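Local coordinates for protein putative oxidoreductase (Gluconobacter oxydans, PDB 3WJ7) that belongs to the short-chain dehydrogenase/reductase family and probably uses a nicotinamide coenzyme to interconvert carbonyl compounds with their reduced or oxidised forms, at residues N180-V185 with N216-D221; L279-L284 with P292-E297. One frame throughout, in Å; residues are numbered along the deposited sequence.

Contact 1: N180-V185 with N216-D221; sequences NPSTPV and NIVHVD
Ser-182 and Asn-216 meet through their polar ends: Ser-182 OG donates to Asn-216 OD1 at 2.9 Å, coming from above the amide plane, 40° out of it. Asn-216 CG stands anti to the backbone N (chi1 -177°), which brings CG alongside Ser-182 CB. The amide has further partners, OD1 accepting from the backbone of Gly-244 and ND2 binding Asn-246, so three hydrogen bonds hold its rotation. Beyond this pair the chains run parallel. Thr-183 N reaches Asn-216 O at 3.1 Å, while Val-218 bonds twice, its N to Thr-183 O and its O to Val-185 N. Pro-184, lacking an N-H, costs no bond in this register. These strands belong to the Rossmann-type sheet of the short-chain dehydrogenase/reductase fold, where 176-185 pairs in parallel with 120-124, 214-219 and 239-248. On one face Pro-184 CB packs against Val-218 CG1 at 4.1 Å, with Val-25 of helix 24-35 touching the proline. The other face carries Thr-183 and Ile-217. Val-185 CG2 meets Ile-217 CG2 obliquely at 3.9 Å, and helix 194-203 touches Thr-183 and Val-185. At the far end Val-220 N donates to Val-185 O at 2.9 Å, and that oxygen also sits over one face of the His-219 ring, toward its rim. His-219 is the N-cap of helix 220-233: ND1 accepts Asp-221 N in the ring plane, and NE2 is bonded to Asp-330.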
loop_
_atom_site.group_PDB
_atom_site.type_symbol
_atom_site.label_atom_id
_atom_site.label_comp_id
_atom_site.label_asym_id
_atom_site.label_seq_id
_atom_site.Cartn_x
_atom_site.Cartn_y
_atom_site.Cartn_z
ATOM N N ASN A 180 -20.458 -7.569 16.558
ATOM C CA ASN A 180 -19.081 -7.978 16.353
ATOM C C ASN A 180 -18.995 -9.529 16.368
ATOM O O ASN A 180 -18.720 -10.139 17.395
ATOM C CB ASN A 180 -18.197 -7.410 17.470
ATOM C CG ASN A 180 -18.253 -5.880 17.575
ATOM O OD1 ASN A 180 -17.326 -5.183 17.127
ATOM N ND2 ASN A 180 -19.312 -5.352 18.188
ATOM N N PRO A 181 -19.254 -10.182 15.237
ATOM C CA PRO A 181 -19.072 -11.634 15.135
ATOM C C PRO A 181 -17.602 -12.037 15.325
ATOM O O PRO A 181 -16.716 -11.254 15.013
ATOM C CB PRO A 181 -19.440 -11.938 13.689
ATOM C CG PRO A 181 -20.108 -10.708 13.154
ATOM C CD PRO A 181 -19.587 -9.564 13.947
ATOM N N SER A 182 -17.359 -13.223 15.877
ATOM C CA SER A 182 -16.020 -13.774 15.944
ATOM C C SER A 182 -15.763 -14.445 14.592
ATOM O O SER A 182 -16.123 -13.905 13.552
ATOM C CB SER A 182 -15.894 -14.774 17.102
ATOM O OG SER A 182 -16.801 -15.870 16.962
ATOM N N THR A 183 -15.175 -15.626 14.580
ATOM C CA THR A 183 -14.878 -16.251 13.311
ATOM C C THR A 183 -15.847 -17.365 12.932
ATOM O O THR A 183 -15.860 -18.416 13.535
ATOM C CB THR A 183 -13.357 -16.553 13.106
ATOM O OG1 THR A 183 -13.147 -17.867 12.548
ATOM C CG2 THR A 183 -12.537 -16.322 14.339
ATOM N N PRO A 184 -16.714 -17.096 11.942
ATOM C CA PRO A 184 -17.847 -17.983 11.710
ATOM C C PRO A 184 -17.469 -19.174 10.871
ATOM O O PRO A 184 -16.781 -19.033 9.896
ATOM C CB PRO A 184 -18.793 -17.128 10.921
ATOM C CG PRO A 184 -17.894 -16.195 10.147
ATOM C CD PRO A 184 -16.731 -15.910 11.054
ATOM N N VAL A 185 -17.945 -20.348 11.277
ATOM C CA VAL A 185 -17.718 -21.586 10.584
ATOM C C VAL A 185 -19.091 -22.197 10.427
ATOM O O VAL A 185 -19.989 -21.938 11.233
ATOM C CB VAL A 185 -16.814 -22.491 11.433
ATOM C CG1 VAL A 185 -16.739 -23.895 10.917
ATOM C CG2 VAL A 185 -15.438 -21.877 11.522
ATOM N N ASN A 216 -11.777 -17.619 18.418
ATOM C CA ASN A 216 -13.092 -17.874 18.899
ATOM C C ASN A 216 -13.874 -18.246 17.666
ATOM O O ASN A 216 -13.978 -17.429 16.745
ATOM C CB ASN A 216 -13.639 -16.580 19.480
ATOM C CG ASN A 216 -15.015 -16.722 20.105
ATOM O OD1 ASN A 216 -15.990 -17.076 19.442
ATOM N ND2 ASN A 216 -15.103 -16.371 21.371
ATOM N N ILE A 217 -14.446 -19.453 17.673
ATOM C CA ILE A 217 -15.295 -19.955 16.591
ATOM C C ILE A 217 -16.783 -19.912 16.932
ATOM O O ILE A 217 -17.176 -20.128 18.079
ATOM C CB ILE A 217 -14.826 -21.345 16.146
ATOM C CG1 ILE A 217 -13.613 -21.104 15.242
ATOM C CG2 ILE A 217 -15.901 -22.083 15.353
ATOM C CD1 ILE A 217 -12.707 -22.270 15.145
ATOM N N VAL A 218 -17.599 -19.608 15.930
ATOM C CA VAL A 218 -18.993 -19.365 16.136
ATOM C C VAL A 218 -19.730 -19.873 14.951
ATOM O O VAL A 218 -19.312 -19.651 13.827
ATOM C CB VAL A 218 -19.299 -17.859 16.284
ATOM C CG1 VAL A 218 -18.812 -17.059 15.061
ATOM C CG2 VAL A 218 -20.775 -17.660 16.542
ATOM N N HIS A 219 -20.829 -20.571 15.198
ATOM C CA HIS A 219 -21.622 -21.084 14.108
ATOM C C HIS A 219 -22.133 -19.884 13.318
ATOM O O HIS A 219 -22.588 -18.910 13.904
ATOM C CB HIS A 219 -22.783 -21.940 14.626
ATOM C CG HIS A 219 -23.320 -22.882 13.607
ATOM N ND1 HIS A 219 -23.962 -22.447 12.465
ATOM C CD2 HIS A 219 -23.265 -24.232 13.526
ATOM C CE1 HIS A 219 -24.267 -23.495 11.714
ATOM N NE2 HIS A 219 -23.863 -24.589 12.339
ATOM N N VAL A 220 -22.023 -19.962 11.997
ATOM C CA VAL A 220 -22.502 -18.933 11.084
ATOM C C VAL A 220 -23.983 -18.641 11.294
ATOM O O VAL A 220 -24.418 -17.483 11.212
ATOM C CB VAL A 220 -22.209 -19.300 9.602
ATOM C CG1 VAL A 220 -23.157 -20.373 9.101
ATOM C CG2 VAL A 220 -22.336 -18.091 8.697
ATOM N N ASP A 221 -24.759 -19.682 11.587
ATOM C CA ASP A 221 -26.220 -19.518 11.833
ATOM C C ASP A 221 -26.495 -18.829 13.162
ATOM O O ASP A 221 -27.532 -18.225 13.359
ATOM C CB ASP A 221 -26.946 -20.856 11.718
ATOM C CG ASP A 221 -27.018 -21.355 10.257
ATOM O OD1 ASP A 221 -27.135 -20.499 9.369
ATOM O OD2 ASP A 221 -26.960 -22.582 9.985
#

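Contact 2: L279-L284 with P292-E297; sequences LVSEWL and PRVTRE
Leu-279 lays CD1 over one face of the Arg-296 guanidinium, 3.8 Å above its plane and displaced toward the rim. The guanidinium's acidic partner within the chain is Glu-282, whose side chain crosses that of Arg-296 at about a right angle. Its CG is anti to the carbonyl carbon (chi1 -66°), and the chain then runs out extended, passing Thr-295 CB at 3.9 Å from Glu-282 CG. Glu-282 OE2 takes two donors of one residue: Arg-296 N at 2.6 Å, nearly along the C-O axis, and Arg-296 NE at 3.2 Å, on the syn side. Glu-282 OE1 completes the salt bridge with a weak bond from Arg-296 NH2 at 3.1 Å, the carboxylate and guanidinium planes lying 55° apart. Helix 275-288 and the start of helix 296-302, joined by a short connection, pack at the surface, where a neighbouring subunit reaches Arg-296. Thr-295 is the N-cap of the second helix, its OG1 accepting Thr-298 N, and the carboxylate receives the next backbone N-H. An alanine in place of Glu-282 would probably leave Arg-296 N without this acceptor and the guanidinium with Asp-201 of the second subunit but no carboxylate from its own chain. Ser-281 OG donates to Val-294 O at 2.7 Å, tilted from the carbonyl plane. Pro-292 CB lies 4.1 Å from both OG and O of Ser-281.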
loop_
_atom_site.group_PDB
_atom_site.type_symbol
_atom_site.label_atom_id
_atom_site.label_comp_id
_atom_site.label_asym_id
_atom_site.label_seq_id
_atom_site.Cartn_x
_atom_site.Cartn_y
_atom_site.Cartn_z
ATOM N N LEU A 279 13.154 -10.937 13.899
ATOM C CA LEU A 279 14.429 -10.312 14.016
ATOM C C LEU A 279 15.099 -10.204 12.658
ATOM O O LEU A 279 15.597 -9.157 12.317
ATOM C CB LEU A 279 15.286 -11.110 14.969
ATOM C CG LEU A 279 16.537 -10.440 15.510
ATOM C CD1 LEU A 279 16.132 -9.217 16.338
ATOM C CD2 LEU A 279 17.311 -11.487 16.319
ATOM N N VAL A 280 15.084 -11.277 11.884
ATOM C CA VAL A 280 15.737 -11.284 10.590
ATOM C C VAL A 280 15.048 -10.278 9.689
ATOM O O VAL A 280 15.695 -9.454 9.027
ATOM C CB VAL A 280 15.730 -12.690 9.943
ATOM C CG1 VAL A 280 16.459 -12.661 8.611
ATOM C CG2 VAL A 280 16.415 -13.681 10.872
ATOM N N SER A 281 13.732 -10.359 9.673
ATOM C CA SER A 281 12.880 -9.351 9.046
ATOM C C SER A 281 13.266 -7.892 9.368
ATOM O O SER A 281 13.400 -7.099 8.463
ATOM C CB SER A 281 11.426 -9.651 9.412
ATOM O OG SER A 281 10.591 -8.569 9.114
ATOM N N GLU A 282 13.469 -7.536 10.632
ATOM C CA GLU A 282 13.949 -6.190 10.962
ATOM C C GLU A 282 15.305 -5.935 10.362
ATOM O O GLU A 282 15.544 -4.839 9.854
ATOM C CB GLU A 282 14.043 -5.951 12.458
ATOM C CG GLU A 282 12.704 -5.952 13.181
ATOM C CD GLU A 282 12.820 -5.865 14.710
ATOM O OE1 GLU A 282 13.774 -5.226 15.239
ATOM O OE2 GLU A 282 11.928 -6.432 15.404
ATOM N N TRP A 283 16.200 -6.922 10.397
ATOM C CA TRP A 283 17.529 -6.688 9.812
ATOM C C TRP A 283 17.563 -6.567 8.298
ATOM O O TRP A 283 18.251 -5.706 7.779
ATOM C CB TRP A 283 18.614 -7.621 10.372
ATOM C CG TRP A 283 19.023 -7.088 11.722
ATOM C CD1 TRP A 283 18.739 -7.645 12.932
ATOM C CD2 TRP A 283 19.687 -5.824 12.007
ATOM N NE1 TRP A 283 19.205 -6.837 13.954
ATOM C CE2 TRP A 283 19.793 -5.717 13.419
ATOM C CE3 TRP A 283 20.221 -4.787 11.209
ATOM C CZ2 TRP A 283 20.409 -4.615 14.057
ATOM C CZ3 TRP A 283 20.845 -3.679 11.853
ATOM C CH2 TRP A 283 20.923 -3.613 13.256
ATOM N N LEU A 284 16.802 -7.406 7.598
ATOM C CA LEU A 284 16.650 -7.271 6.150
ATOM C C LEU A 284 16.132 -5.895 5.762
ATOM O O LEU A 284 16.803 -5.181 5.007
ATOM C CB LEU A 284 15.769 -8.371 5.552
ATOM C CG LEU A 284 16.433 -9.760 5.644
ATOM C CD1 LEU A 284 15.461 -10.858 5.233
ATOM C CD2 LEU A 284 17.724 -9.827 4.846
ATOM N N PRO A 292 9.995 -2.651 7.519
ATOM C CA PRO A 292 9.688 -4.075 7.704
ATOM C C PRO A 292 8.190 -4.259 7.802
ATOM O O PRO A 292 7.525 -3.402 8.333
ATOM C CB PRO A 292 10.372 -4.429 9.020
ATOM C CG PRO A 292 10.644 -3.114 9.690
ATOM C CD PRO A 292 10.695 -2.035 8.655
ATOM N N ARG A 293 7.654 -5.335 7.255
ATOM C CA ARG A 293 6.228 -5.590 7.398
ATOM C C ARG A 293 5.949 -6.175 8.767
ATOM O O ARG A 293 4.824 -6.072 9.276
ATOM C CB ARG A 293 5.747 -6.584 6.347
ATOM C CG ARG A 293 5.787 -6.064 4.919
ATOM C CD ARG A 293 5.089 -7.048 3.995
ATOM N NE ARG A 293 3.641 -6.991 4.182
ATOM C CZ ARG A 293 2.819 -8.020 4.020
ATOM N NH1 ARG A 293 3.294 -9.212 3.666
ATOM N NH2 ARG A 293 1.522 -7.855 4.235
ATOM N N VAL A 294 6.988 -6.789 9.341
ATOM C CA VAL A 294 6.903 -7.565 10.556
ATOM C C VAL A 294 8.102 -7.239 11.434
ATOM O O VAL A 294 9.202 -7.116 10.931
ATOM C CB VAL A 294 6.888 -9.023 10.162
ATOM C CG1 VAL A 294 7.466 -9.917 11.233
ATOM C CG2 VAL A 294 5.471 -9.425 9.834
ATOM N N THR A 295 7.880 -7.054 12.739
ATOM C CA THR A 295 8.948 -6.746 13.719
ATOM C C THR A 295 8.671 -7.562 14.992
ATOM O O THR A 295 7.567 -8.092 15.135
ATOM C CB THR A 295 8.947 -5.238 14.124
ATOM O OG1 THR A 295 7.845 -4.980 14.971
ATOM C CG2 THR A 295 8.784 -4.291 12.949
ATOM N N ARG A 296 9.629 -7.640 15.922
ATOM C CA ARG A 296 9.316 -8.035 17.319
ATOM C C ARG A 296 8.081 -7.363 17.903
ATOM O O ARG A 296 7.254 -8.031 18.522
ATOM C CB ARG A 296 10.486 -7.782 18.250
ATOM C CG ARG A 296 11.710 -8.595 17.858
ATOM C CD ARG A 296 12.922 -8.125 18.622
ATOM N NE ARG A 296 13.285 -6.766 18.239
ATOM C CZ ARG A 296 14.384 -6.142 18.636
ATOM N NH1 ARG A 296 15.222 -6.747 19.448
ATOM N NH2 ARG A 296 14.636 -4.912 18.205
ATOM N N GLU A 297 7.939 -6.057 17.703
ATOM C CA GLU A 297 6.761 -5.301 18.178
ATOM C C GLU A 297 5.474 -5.830 17.524
ATOM O O GLU A 297 4.402 -5.815 18.112
ATOM C CB GLU A 297 6.937 -3.767 17.938
ATOM C CG GLU A 297 5.975 -2.858 18.728
ATOM C CD GLU A 297 5.646 -1.497 18.064
ATOM O OE1 GLU A 297 4.795 -1.430 17.125
ATOM O OE2 GLU A 297 6.215 -0.467 18.510
#

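Along the chain contact 1 comes wholly before contact 2, and the two do not touch: their centres are 32 Å apart and their nearest atoms about 19 Å. They share no helix or strand. Contact 1 is buried in the central sheet, its centre 8 Å from the middle of the chain, whereas contact 2 lies 28 Å out, in a helical projection that meets other subunits. The later helix 324-337 returns from beyond contact 2 to pack on Val-185 of contact 1. Helix 194-203 appears beside both, but in different copies: within the chain it touches Thr-183 and Val-185, and from the second subunit it supplies the Asp-201 that binds Arg-296.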